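Putative surface-anchored fimbrial subunit (Corynebacterium diphtheriae, PDB 3HR6) probably forms the shaft of the bacterium's pili, as a major pilin built of tandem Ig-like modules stabilised by isopeptide and disulfide bonds. Local coordinates at residues 328-333 / 362-367; 307-312 / 392-397; 56-61 / 96-101. All blocks are in the same frame, centred on the assembly; numbering follows the deposited sequence. Where two conformers were deposited one is given.

From the N terminus, contact 3 comes first: residues 56-61, at a short helix and the turn after it, meet strand 97-103 and close a loop within the N-terminal pilin domain. The centre of contact 3 is about 72 Å from that of contact 1 and about 75 Å from that of contact 2. Strand 302-315 opens contact 2 and strand 327-333 opens contact 1. Contact 1 closes first, at 362-367, and contact 2 afterwards, at 392-397, so the smaller loop lies within the larger. Together they join the two facing sheets of one C-terminal Ig-like module, their centres 5 Å apart.

Contact 1 of 3, residues 328-333 / 362-367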
ATOM      1  N   PHE A 328      -6.937  -8.410 -37.790  1.00 12.57           N
ATOM      2  CA  PHE A 328      -5.939  -7.387 -37.516  1.00 12.52           C
ATOM      3  C   PHE A 328      -4.981  -7.867 -36.454  1.00 12.32           C
ATOM      4  O   PHE A 328      -5.324  -8.710 -35.578  1.00 12.04           O
ATOM      5  CB  PHE A 328      -6.578  -6.074 -37.040  1.00 11.93           C
ATOM      6  CG  PHE A 328      -7.526  -5.482 -38.034  1.00 11.15           C
ATOM      7  CD1 PHE A 328      -7.095  -4.491 -38.935  1.00 11.90           C
ATOM      8  CD2 PHE A 328      -8.830  -5.931 -38.115  1.00 11.32           C
ATOM      9  CE1 PHE A 328      -7.946  -3.968 -39.874  1.00 13.36           C
ATOM     10  CE2 PHE A 328      -9.695  -5.420 -39.055  1.00 13.53           C
ATOM     11  CZ  PHE A 328      -9.271  -4.415 -39.939  1.00 12.79           C
ATOM     12  N   GLN A 329      -3.756  -7.383 -36.591  1.00 11.98           N
ATOM     13  CA  GLN A 329      -2.791  -7.466 -35.524  1.00 12.73           C
ATOM     14  C   GLN A 329      -2.409  -6.065 -35.080  1.00 12.15           C
ATOM     15  O   GLN A 329      -2.401  -5.078 -35.858  1.00 10.98           O
ATOM     16  CB  GLN A 329      -1.599  -8.325 -35.929  1.00 12.61           C
ATOM     17  CG  GLN A 329      -1.967  -9.728 -36.265  1.00 14.49           C
ATOM     18  CD  GLN A 329      -0.746 -10.586 -36.488  1.00 14.11           C
ATOM     19  OE1 GLN A 329      -0.004 -10.369 -37.449  1.00 15.88           O
ATOM     20  NE2 GLN A 329      -0.566 -11.593 -35.645  1.00 16.23           N
ATOM     21  N   LEU A 330      -2.116  -5.970 -33.791  1.00 11.16           N
ATOM     22  CA  LEU A 330      -1.702  -4.703 -33.186  1.00 11.25           C
ATOM     23  C   LEU A 330      -0.170  -4.625 -33.136  1.00 11.90           C
ATOM     24  O   LEU A 330       0.498  -5.580 -32.790  1.00 12.28           O
ATOM     25  CB  LEU A 330      -2.324  -4.549 -31.805  1.00 11.10           C
ATOM     26  CG  LEU A 330      -2.076  -3.215 -31.064  1.00 11.90           C
ATOM     27  CD1 LEU A 330      -2.760  -2.059 -31.778  1.00 14.23           C
ATOM     28  CD2 LEU A 330      -2.553  -3.346 -29.594  1.00 11.69           C
ATOM     29  N   HIS A 331       0.352  -3.464 -33.503  1.00 11.54           N
ATOM     30  CA  HIS A 331       1.765  -3.228 -33.687  1.00 11.05           C
ATOM     31  C   HIS A 331       2.106  -1.853 -33.169  1.00 11.03           C
ATOM     32  O   HIS A 331       1.231  -1.091 -32.781  1.00 12.48           O
ATOM     33  CB  HIS A 331       2.116  -3.276 -35.167  1.00 10.87           C
ATOM     34  CG  HIS A 331       2.258  -4.662 -35.716  1.00 11.08           C
ATOM     35  ND1 HIS A 331       3.386  -5.427 -35.501  1.00 11.00           N
ATOM     36  CD2 HIS A 331       1.441  -5.405 -36.500  1.00 14.02           C
ATOM     37  CE1 HIS A 331       3.264  -6.576 -36.144  1.00 13.09           C
ATOM     38  NE2 HIS A 331       2.088  -6.595 -36.751  1.00 13.21           N
ATOM     39  N   ARG A 332       3.392  -1.547 -33.163  1.00 11.61           N
ATOM     40  CA  ARG A 332       3.928  -0.235 -32.927  1.00 11.87           C
ATOM     41  C   ARG A 332       4.528   0.286 -34.241  1.00 12.58           C
ATOM     42  O   ARG A 332       5.091  -0.494 -35.026  1.00 12.00           O
ATOM     43  CB  ARG A 332       5.021  -0.258 -31.864  1.00 12.49           C
ATOM     44  CG  ARG A 332       4.536  -0.705 -30.484  1.00 12.31           C
ATOM     45  CD  ARG A 332       3.677   0.351 -29.856  1.00 13.11           C
ATOM     46  NE  ARG A 332       4.395   1.578 -29.563  1.00 11.07           N
ATOM     47  CZ  ARG A 332       3.901   2.667 -28.973  1.00 11.91           C
ATOM     48  NH1 ARG A 332       2.621   2.694 -28.585  1.00 12.22           N
ATOM     49  NH2 ARG A 332       4.700   3.727 -28.782  1.00 13.62           N
ATOM     50  N   CYS A 333       4.345   1.585 -34.476  1.00 12.66           N
ATOM     51  CA  CYS A 333       4.785   2.256 -35.687  0.60 12.66           C
ATOM     52  C   CYS A 333       5.684   3.452 -35.328  1.00 13.18           C
ATOM     53  O   CYS A 333       5.567   4.019 -34.227  1.00 13.25           O
ATOM     54  CB  CYS A 333       3.542   2.697 -36.497  0.60 13.08           C
ATOM     55  SG  CYS A 333       2.773   1.414 -37.522  0.60 11.34           S
ATOM     56  N   ALA A 362     -14.355  -5.397 -33.261  1.00 11.88           N
ATOM     57  CA  ALA A 362     -13.280  -6.131 -32.632  1.00 12.20           C
ATOM     58  C   ALA A 362     -12.729  -5.247 -31.517  1.00 12.97           C
ATOM     59  O   ALA A 362     -12.407  -4.098 -31.764  1.00 14.76           O
ATOM     60  CB  ALA A 362     -12.184  -6.454 -33.627  1.00 12.74           C
ATOM     61  N   VAL A 363     -12.667  -5.802 -30.319  1.00 13.36           N
ATOM     62  CA  VAL A 363     -12.217  -5.077 -29.138  1.00 12.52           C
ATOM     63  C   VAL A 363     -10.842  -5.591 -28.696  1.00 13.39           C
ATOM     64  O   VAL A 363     -10.672  -6.786 -28.465  1.00 13.77           O
ATOM     65  CB  VAL A 363     -13.258  -5.139 -27.998  1.00 11.89           C
ATOM     66  CG1 VAL A 363     -12.807  -4.197 -26.862  1.00 13.03           C
ATOM     67  CG2 VAL A 363     -14.657  -4.691 -28.491  1.00 12.95           C
ATOM     68  N   LEU A 364      -9.861  -4.692 -28.615  1.00 11.85           N
ATOM     69  CA  LEU A 364      -8.495  -4.988 -28.169  1.00 11.02           C
ATOM     70  C   LEU A 364      -8.384  -4.333 -26.781  1.00 11.73           C
ATOM     71  O   LEU A 364      -8.172  -3.126 -26.675  1.00 14.17           O
ATOM     72  CB  LEU A 364      -7.495  -4.424 -29.153  1.00 12.72           C
ATOM     73  CG  LEU A 364      -7.358  -5.186 -30.467  1.00 11.62           C
ATOM     74  CD1 LEU A 364      -8.608  -5.115 -31.289  1.00 13.52           C
ATOM     75  CD2 LEU A 364      -6.212  -4.567 -31.218  1.00 13.01           C
ATOM     76  N   SER A 365      -8.602  -5.121 -25.750  1.00 11.27           N
ATOM     77  CA  SER A 365      -8.691  -4.625 -24.372  0.50 11.77           C
ATOM     78  C   SER A 365      -7.442  -4.951 -23.586  1.00 11.96           C
ATOM     79  O   SER A 365      -6.695  -5.871 -23.924  1.00 13.20           O
ATOM     80  CB  SER A 365      -9.877  -5.253 -23.614  0.50 11.65           C
ATOM     81  OG  SER A 365     -11.100  -5.175 -24.324  0.50 11.57           O
ATOM     82  N   GLY A 366      -7.240  -4.216 -22.501  1.00 11.57           N
ATOM     83  CA  GLY A 366      -6.170  -4.517 -21.583  1.00 11.73           C
ATOM     84  C   GLY A 366      -4.756  -4.196 -21.975  1.00 11.70           C
ATOM     85  O   GLY A 366      -3.770  -4.848 -21.531  1.00 12.23           O
ATOM     86  N   ILE A 367      -4.629  -3.145 -22.769  1.00 10.85           N
ATOM     87  CA  ILE A 367      -3.386  -2.624 -23.206  1.00 11.93           C
ATOM     88  C   ILE A 367      -2.812  -1.766 -22.076  1.00 11.03           C
ATOM     89  O   ILE A 367      -3.360  -0.702 -21.765  1.00 12.24           O
ATOM     90  CB  ILE A 367      -3.514  -1.760 -24.482  1.00 10.85           C
ATOM     91  CG1 ILE A 367      -4.157  -2.556 -25.644  1.00 12.81           C
ATOM     92  CG2 ILE A 367      -2.162  -1.284 -24.873  1.00 10.81           C
ATOM     93  CD1 ILE A 367      -4.741  -1.689 -26.774  1.00 13.14           C
TER
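Leu330 meets Leu364 and Ile367 in the hydrophobic interior of the C-terminal Ig-like module, a β-sandwich. Strand 327-333 belongs to one sheet and strand 361-375 to the other, and no hydrogen bond links the two segments: the contact is side chain against side chain, with 8.4 Å between Leu330 CA and Leu364 CA. Both leucines point across the gap, but they cross obliquely instead of meeting end on. Leu364 extends CD2 against the base of its partner, 3.9 Å from Leu330 CB, and the same methyl reaches on to Leu330 CD2. It therefore lies along the flank of Leu330 and touches both root and end of that side chain. The other partner approaches differently. Ile367 and Leu330 reach toward each other tip to tip, Ile367 CD1 against Leu330 CD2. Leu330 can serve both neighbours because its CG is anti to the backbone N (chi1 -176°) and CD2 continues that extended line away from the strand. On Ile367, chi2 of 161° leaves CD1 as the far end of a nearly extended arm.

Strand 302-315, beside 361-375 in the same sheet, supplies Ile309 to fill in next to Leu330 and Ile367, while Leu394 of strand 391-398 flanks Leu330 on its own sheet. The side chain of Ile367 lies about 11 Å from the bound calcium, so the contact is near the site but not part of it. Where the three side chains come together, Leu330 CD2 has a methyl of each partner beside it, Ile367 CD1 at 3.9 Å and Leu364 CD2 slightly farther off at 4.2 Å.

Contact 2 of 3, residues 307-312 / 392-397; sequences GQITIE and FCLVET
The core between the two sheets of the C-terminal Ig-like module is formed in part by Leu394 of strand 391-398, which fits against Ile311 and Ile309 of strand 302-315. Leu394 CD1 does the touching. It comes to 3.8 Å from Ile311 CG1 and lies at an equal 3.8 Å from Ile311 CD1, so one methyl rests against the whole terminal C-C bond of the isoleucine. The two side chains reach for each other tip to tip. In Leu394, chi2 of 164° sets CD1 anti to CA and makes it the branch that projects farthest across the gap. Ile309 is a looser partner: its CG2 branch stands 4.5 Å from Leu394 CD1. The facing backbones stay well apart, with Ile311 CA 9.6 Å from Leu394 CA, and no hydrogen bond spans them.

Strands on both sides alternate their faces. Next to Leu394, Cys393 turns its CB away from 307-312 and forms a disulfide with Cys333 on the neighbouring strand, joining two strands of one sheet on the face turned from this core. Gln308, preceding Ile309, holds hydrogen bonds through its amide to Ser365, Gln263 and Glu425. Side chains alternating between a shared apolar core and the outer face are typical of a β-sandwich, here in its Ig-like form.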
ATOM      1  N   GLY A 307      -5.619   0.941 -21.654  1.00 11.29           N
ATOM      2  CA  GLY A 307      -6.438   1.435 -22.763  1.00 11.75           C
ATOM      3  C   GLY A 307      -7.022   0.305 -23.575  1.00 12.28           C
ATOM      4  O   GLY A 307      -6.701  -0.861 -23.402  1.00 11.70           O
ATOM      5  N   GLN A 308      -7.939   0.671 -24.429  1.00 10.44           N
ATOM      6  CA  GLN A 308      -8.736  -0.288 -25.196  1.00 11.41           C
ATOM      7  C   GLN A 308      -9.043   0.319 -26.568  1.00 11.44           C
ATOM      8  O   GLN A 308      -9.461   1.452 -26.660  1.00 11.64           O
ATOM      9  CB  GLN A 308     -10.055  -0.486 -24.459  1.00 13.08           C
ATOM     10  CG  GLN A 308     -11.058  -1.333 -25.158  1.00 14.16           C
ATOM     11  CD  GLN A 308     -12.231  -1.635 -24.262  1.00 14.60           C
ATOM     12  OE1 GLN A 308     -12.233  -2.671 -23.587  1.00 15.32           O
ATOM     13  NE2 GLN A 308     -13.229  -0.739 -24.244  1.00 16.02           N
ATOM     14  N   ILE A 309      -8.847  -0.475 -27.613  1.00 11.64           N
ATOM     15  CA  ILE A 309      -9.072  -0.070 -29.001  1.00 11.19           C
ATOM     16  C   ILE A 309     -10.300  -0.822 -29.468  1.00 11.02           C
ATOM     17  O   ILE A 309     -10.388  -2.014 -29.306  1.00 10.92           O
ATOM     18  CB  ILE A 309      -7.870  -0.425 -29.882  1.00 11.77           C
ATOM     19  CG1 ILE A 309      -6.667   0.426 -29.485  1.00 12.33           C
ATOM     20  CG2 ILE A 309      -8.198  -0.171 -31.350  1.00 12.32           C
ATOM     21  CD1 ILE A 309      -5.373  -0.106 -30.050  1.00 13.48           C
ATOM     22  N   THR A 310     -11.256  -0.110 -30.031  1.00  9.41           N
ATOM     23  CA  THR A 310     -12.434  -0.766 -30.655  1.00 11.19           C
ATOM     24  C   THR A 310     -12.427  -0.533 -32.153  1.00 11.18           C
ATOM     25  O   THR A 310     -12.454   0.610 -32.615  1.00 11.64           O
ATOM     26  CB  THR A 310     -13.780  -0.343 -30.034  1.00 11.00           C
ATOM     27  OG1 THR A 310     -13.775  -0.664 -28.635  1.00 11.55           O
ATOM     28  CG2 THR A 310     -14.929  -1.086 -30.684  1.00 13.32           C
ATOM     29  N   ILE A 311     -12.415  -1.620 -32.926  1.00  9.67           N
ATOM     30  CA  ILE A 311     -12.430  -1.555 -34.375  1.00 10.77           C
ATOM     31  C   ILE A 311     -13.895  -1.657 -34.758  1.00 10.42           C
ATOM     32  O   ILE A 311     -14.598  -2.508 -34.207  1.00 11.34           O
ATOM     33  CB  ILE A 311     -11.600  -2.733 -35.019  1.00 10.11           C
ATOM     34  CG1 ILE A 311     -10.121  -2.663 -34.634  1.00 11.48           C
ATOM     35  CG2 ILE A 311     -11.715  -2.716 -36.563  1.00 11.70           C
ATOM     36  CD1 ILE A 311      -9.307  -3.877 -35.120  1.00 15.60           C
ATOM     37  N   GLU A 312     -14.366  -0.748 -35.622  1.00  9.32           N
ATOM     38  CA  GLU A 312     -15.721  -0.807 -36.204  1.00 10.19           C
ATOM     39  C   GLU A 312     -15.538  -0.986 -37.692  1.00  9.93           C
ATOM     40  O   GLU A 312     -15.248  -0.017 -38.419  1.00  9.46           O
ATOM     41  CB  GLU A 312     -16.487   0.475 -35.902  1.00 10.98           C
ATOM     42  CG  GLU A 312     -16.694   0.648 -34.445  1.00 14.05           C
ATOM     43  CD  GLU A 312     -17.669   1.716 -34.057  1.00 19.16           C
ATOM     44  OE1 GLU A 312     -18.209   2.435 -34.922  1.00 18.84           O
ATOM     45  OE2 GLU A 312     -17.878   1.819 -32.828  1.00 21.39           O
ATOM     46  N   PHE A 392       0.687   3.186 -31.561  1.00 12.88           N
ATOM     47  CA  PHE A 392       0.136   1.925 -31.971  1.00 12.11           C
ATOM     48  C   PHE A 392      -0.398   2.002 -33.401  1.00 13.01           C
ATOM     49  O   PHE A 392      -0.755   3.085 -33.940  1.00 12.71           O
ATOM     50  CB  PHE A 392      -1.000   1.484 -31.041  1.00 12.98           C
ATOM     51  CG  PHE A 392      -0.576   1.184 -29.640  1.00 10.58           C
ATOM     52  CD1 PHE A 392       0.034  -0.029 -29.302  1.00 13.30           C
ATOM     53  CD2 PHE A 392      -0.769   2.123 -28.628  1.00 14.32           C
ATOM     54  CE1 PHE A 392       0.434  -0.291 -28.011  1.00 13.42           C
ATOM     55  CE2 PHE A 392      -0.374   1.867 -27.340  1.00 14.07           C
ATOM     56  CZ  PHE A 392       0.228   0.659 -27.011  1.00 14.39           C
ATOM     57  N   CYS A 393      -0.433   0.843 -34.027  1.00 13.33           N
ATOM     58  CA  CYS A 393      -1.071   0.757 -35.346  1.00 13.40           C
ATOM     59  C   CYS A 393      -1.609  -0.612 -35.586  1.00 13.58           C
ATOM     60  O   CYS A 393      -1.176  -1.572 -34.995  1.00 14.12           O
ATOM     61  CB  CYS A 393      -0.120   1.193 -36.455  1.00 13.62           C
ATOM     62  SG  CYS A 393       1.465   0.278 -36.350  1.00 17.48           S
ATOM     63  N   LEU A 394      -2.591  -0.697 -36.469  1.00 12.37           N
ATOM     64  CA  LEU A 394      -3.197  -1.975 -36.790  1.00 12.02           C
ATOM     65  C   LEU A 394      -2.802  -2.392 -38.194  1.00 12.81           C
ATOM     66  O   LEU A 394      -2.801  -1.569 -39.113  1.00 13.21           O
ATOM     67  CB  LEU A 394      -4.707  -1.835 -36.732  1.00 11.23           C
ATOM     68  CG  LEU A 394      -5.333  -1.616 -35.346  1.00 11.90           C
ATOM     69  CD1 LEU A 394      -6.825  -1.076 -35.510  1.00 11.77           C
ATOM     70  CD2 LEU A 394      -5.261  -2.896 -34.502  1.00 16.10           C
ATOM     71  N   VAL A 395      -2.493  -3.668 -38.345  1.00 12.51           N
ATOM     72  CA  VAL A 395      -2.216  -4.234 -39.669  1.00 11.75           C
ATOM     73  C   VAL A 395      -3.313  -5.234 -39.969  1.00 13.24           C
ATOM     74  O   VAL A 395      -3.560  -6.181 -39.203  1.00 13.35           O
ATOM     75  CB  VAL A 395      -0.839  -4.934 -39.721  1.00 10.68           C
ATOM     76  CG1 VAL A 395      -0.694  -5.765 -41.039  1.00 10.65           C
ATOM     77  CG2 VAL A 395       0.288  -3.937 -39.571  1.00 11.44           C
ATOM     78  N   GLU A 396      -3.975  -5.038 -41.110  1.00 13.84           N
ATOM     79  CA  GLU A 396      -4.981  -5.972 -41.563  1.00 13.20           C
ATOM     80  C   GLU A 396      -4.323  -7.159 -42.240  1.00 12.75           C
ATOM     81  O   GLU A 396      -3.685  -6.993 -43.287  1.00 14.25           O
ATOM     82  CB  GLU A 396      -5.944  -5.315 -42.540  1.00 13.43           C
ATOM     83  CG  GLU A 396      -7.116  -6.209 -42.854  1.00 12.99           C
ATOM     84  CD  GLU A 396      -8.158  -5.540 -43.691  1.00 16.32           C
ATOM     85  OE1 GLU A 396      -7.837  -5.008 -44.771  1.00 17.61           O
ATOM     86  OE2 GLU A 396      -9.319  -5.610 -43.277  1.00 15.75           O
ATOM     87  N   THR A 397      -4.460  -8.341 -41.650  1.00 12.00           N
ATOM     88  CA  THR A 397      -3.795  -9.552 -42.176  1.00 12.56           C
ATOM     89  C   THR A 397      -4.712 -10.427 -43.027  1.00 12.77           C
ATOM     90  O   THR A 397      -4.229 -11.264 -43.781  1.00 13.23           O
ATOM     91  CB  THR A 397      -3.215 -10.417 -41.057  1.00 12.48           C
ATOM     92  OG1 THR A 397      -4.260 -10.840 -40.178  1.00 13.20           O
ATOM     93  CG2 THR A 397      -2.101  -9.701 -40.293  1.00 11.21           C
TER

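Contact 3 of 3, residues 56-61 / 96-101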
ATOM      1  N   ASP A  56       3.821   2.328  48.553  1.00 33.16           N
ATOM      2  CA  ASP A  56       4.852   1.291  48.475  1.00 33.35           C
ATOM      3  C   ASP A  56       4.495   0.169  47.491  1.00 33.26           C
ATOM      4  O   ASP A  56       5.392  -0.459  46.928  1.00 33.00           O
ATOM      5  CB  ASP A  56       5.102   0.693  49.867  1.00 33.46           C
ATOM      6  CG  ASP A  56       5.600   1.724  50.873  1.00 33.73           C
ATOM      7  OD1 ASP A  56       6.107   2.792  50.457  1.00 34.27           O
ATOM      8  OD2 ASP A  56       5.482   1.459  52.091  1.00 35.07           O
ATOM      9  N   ALA A  57       3.198  -0.100  47.314  1.00 33.46           N
ATOM     10  CA  ALA A  57       2.720  -0.993  46.242  1.00 33.75           C
ATOM     11  C   ALA A  57       3.005  -0.388  44.863  1.00 33.92           C
ATOM     12  O   ALA A  57       3.368  -1.106  43.928  1.00 34.46           O
ATOM     13  CB  ALA A  57       1.228  -1.282  46.389  1.00 33.76           C
ATOM     14  N   ALA A  58       2.833   0.928  44.744  1.00 33.94           N
ATOM     15  CA  ALA A  58       3.127   1.654  43.511  1.00 33.92           C
ATOM     16  C   ALA A  58       4.605   1.541  43.124  1.00 34.23           C
ATOM     17  O   ALA A  58       4.936   1.498  41.937  1.00 34.08           O
ATOM     18  CB  ALA A  58       2.723   3.112  43.656  1.00 33.65           C
ATOM     19  N   SER A  59       5.483   1.486  44.130  1.00 34.74           N
ATOM     20  CA  SER A  59       6.934   1.388  43.904  1.00 35.02           C
ATOM     21  C   SER A  59       7.413  -0.043  43.624  1.00 35.20           C
ATOM     22  O   SER A  59       8.551  -0.237  43.203  1.00 35.55           O
ATOM     23  CB  SER A  59       7.698   1.922  45.117  1.00 34.92           C
ATOM     24  OG  SER A  59       7.765   0.930  46.123  1.00 35.39           O
ATOM     25  N   LYS A  60       6.577  -1.042  43.895  1.00 35.21           N
ATOM     26  CA  LYS A  60       6.905  -2.427  43.533  1.00 35.51           C
ATOM     27  C   LYS A  60       6.380  -2.816  42.141  1.00 35.40           C
ATOM     28  O   LYS A  60       6.803  -3.835  41.592  1.00 35.72           O
ATOM     29  CB  LYS A  60       6.387  -3.427  44.593  1.00 35.49           C
ATOM     30  CG  LYS A  60       7.257  -3.536  45.847  1.00 36.29           C
ATOM     31  CD  LYS A  60       6.951  -4.796  46.673  1.00 36.30           C
ATOM     32  CE  LYS A  60       7.914  -4.923  47.853  1.00 36.49           C
ATOM     33  NZ  LYS A  60       7.682  -6.143  48.688  1.00 36.14           N
ATOM     34  N   ILE A  61       5.483  -2.009  41.563  1.00 35.31           N
ATOM     35  CA  ILE A  61       4.760  -2.406  40.349  1.00 35.02           C
ATOM     36  C   ILE A  61       5.697  -2.760  39.199  1.00 34.98           C
ATOM     37  O   ILE A  61       6.671  -2.061  38.932  1.00 34.37           O
ATOM     38  CB  ILE A  61       3.784  -1.311  39.842  1.00 35.12           C
ATOM     39  CG1 ILE A  61       2.543  -1.228  40.724  1.00 35.16           C
ATOM     40  CG2 ILE A  61       3.341  -1.609  38.405  1.00 34.77           C
ATOM     41  CD1 ILE A  61       1.638  -0.049  40.404  1.00 35.14           C
ATOM     42  N   PRO A  96      -8.664  11.039  42.102  1.00 14.58           N
ATOM     43  CA  PRO A  96      -7.265  10.804  42.449  1.00 14.38           C
ATOM     44  C   PRO A  96      -6.918   9.308  42.463  1.00 14.26           C
ATOM     45  O   PRO A  96      -7.595   8.525  43.120  1.00 15.00           O
ATOM     46  CB  PRO A  96      -7.146  11.432  43.838  1.00 14.44           C
ATOM     47  CG  PRO A  96      -8.189  12.519  43.843  1.00 14.54           C
ATOM     48  CD  PRO A  96      -9.324  11.977  43.031  1.00 14.48           C
ATOM     49  N   ALA A  97      -5.895   8.916  41.704  1.00 13.31           N
ATOM     50  CA  ALA A  97      -5.523   7.501  41.569  1.00 13.06           C
ATOM     51  C   ALA A  97      -4.151   7.374  40.902  1.00 12.49           C
ATOM     52  O   ALA A  97      -3.579   8.379  40.503  1.00 13.09           O
ATOM     53  CB  ALA A  97      -6.558   6.766  40.735  1.00 12.01           C
ATOM     54  N   LEU A  98      -3.626   6.149  40.826  1.00 12.62           N
ATOM     55  CA  LEU A  98      -2.503   5.820  39.942  1.00 12.93           C
ATOM     56  C   LEU A  98      -3.081   5.427  38.593  1.00 12.21           C
ATOM     57  O   LEU A  98      -4.001   4.599  38.520  1.00 11.92           O
ATOM     58  CB  LEU A  98      -1.650   4.665  40.503  1.00 13.35           C
ATOM     59  CG  LEU A  98      -0.355   4.294  39.743  1.00 14.03           C
ATOM     60  CD1 LEU A  98       0.626   5.449  39.732  1.00 13.01           C
ATOM     61  CD2 LEU A  98       0.312   3.039  40.347  1.00 15.14           C
ATOM     62  N   TYR A  99      -2.572   6.039  37.522  1.00 11.75           N
ATOM     63  CA  TYR A  99      -3.062   5.743  36.185  1.00 11.84           C
ATOM     64  C   TYR A  99      -2.014   5.110  35.296  1.00 11.29           C
ATOM     65  O   TYR A  99      -0.818   5.215  35.528  1.00 11.93           O
ATOM     66  CB  TYR A  99      -3.630   6.999  35.517  1.00 11.39           C
ATOM     67  CG  TYR A  99      -4.925   7.454  36.164  1.00 11.38           C
ATOM     68  CD1 TYR A  99      -6.148   6.964  35.733  1.00 11.03           C
ATOM     69  CD2 TYR A  99      -4.922   8.374  37.224  1.00 11.22           C
ATOM     70  CE1 TYR A  99      -7.334   7.363  36.324  1.00 11.63           C
ATOM     71  CE2 TYR A  99      -6.123   8.786  37.821  1.00 11.48           C
ATOM     72  CZ  TYR A  99      -7.317   8.284  37.357  1.00 11.14           C
ATOM     73  OH  TYR A  99      -8.527   8.648  37.938  1.00 15.31           O
ATOM     74  N   LEU A 100      -2.485   4.430  34.270  1.00 11.52           N
ATOM     75  CA  LEU A 100      -1.617   3.855  33.267  1.00 11.56           C
ATOM     76  C   LEU A 100      -2.075   4.376  31.909  1.00 11.73           C
ATOM     77  O   LEU A 100      -3.258   4.287  31.558  1.00 11.11           O
ATOM     78  CB  LEU A 100      -1.649   2.318  33.342  1.00 11.99           C
ATOM     79  CG  LEU A 100      -0.803   1.617  32.283  1.00 11.15           C
ATOM     80  CD1 LEU A 100       0.636   1.544  32.724  1.00 12.02           C
ATOM     81  CD2 LEU A 100      -1.385   0.203  31.987  1.00 14.77           C
ATOM     82  N   VAL A 101      -1.139   4.994  31.181  1.00 11.56           N
ATOM     83  CA  VAL A 101      -1.415   5.566  29.877  1.00 11.32           C
ATOM     84  C   VAL A 101      -0.851   4.625  28.820  1.00 10.51           C
ATOM     85  O   VAL A 101       0.349   4.323  28.825  1.00 11.57           O
ATOM     86  CB  VAL A 101      -0.778   6.988  29.727  1.00 10.89           C
ATOM     87  CG1 VAL A 101      -0.845   7.480  28.283  1.00 12.11           C
ATOM     88  CG2 VAL A 101      -1.446   7.980  30.688  1.00 10.86           C
TER
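Leu98 reaches from strand 97-103 to Ala58 and Ile61, at a short helix and the turn that follows it. Its CB leaves the strand toward residues 56-61 but makes no contact with them itself. The first torsion sets CG anti to the backbone N (chi1 -175°), and Leu98 CG still lies 4.8 Å from Ile61 CD1. At CG the side chain forks. Leu98 CD1 stays 5.0 Å from Ala58 CB, whereas CD2 prolongs the extended line from CA and carries the contact alone. Leu98 CD2 rests 4.1 Å from Ala58 CB. On another side of the same methyl comes Ile61, tip to tip: Ile61 CD1 is 3.4 Å from Leu98 CD2. That is shorter than usual for two methyl carbons, so the exact spacing is doubtful, though the pairing is plain. Seen from Leu98 CD2, the directions to Ala58 CB and Ile61 CD1 open by about 77°, so the two partners meet the methyl from clearly different directions.

The turn carries its own polar bonds. Ser59 OG donates to Asp56 O at 2.9 Å, tilted 32° out of the carbonyl plane, and Lys60 N bonds to Ala57 O, with a weak additional bond to Asp56 O. These tie the backbone together just ahead of Ile61.

The contact is structural packing, far from the calcium site and the disulfide; it sets the helix and turn on the sheet of the N-terminal pilin domain. Leu98 is also touched by Ile47 and Leu49 of the loop ahead of helix 52-58 and by Leu118 of strand 117-124, while Ile61 leans on Leu66 of helix 63-66. Strand 97-103 itself runs between strands 38-44 and 117-124, antiparallel to both.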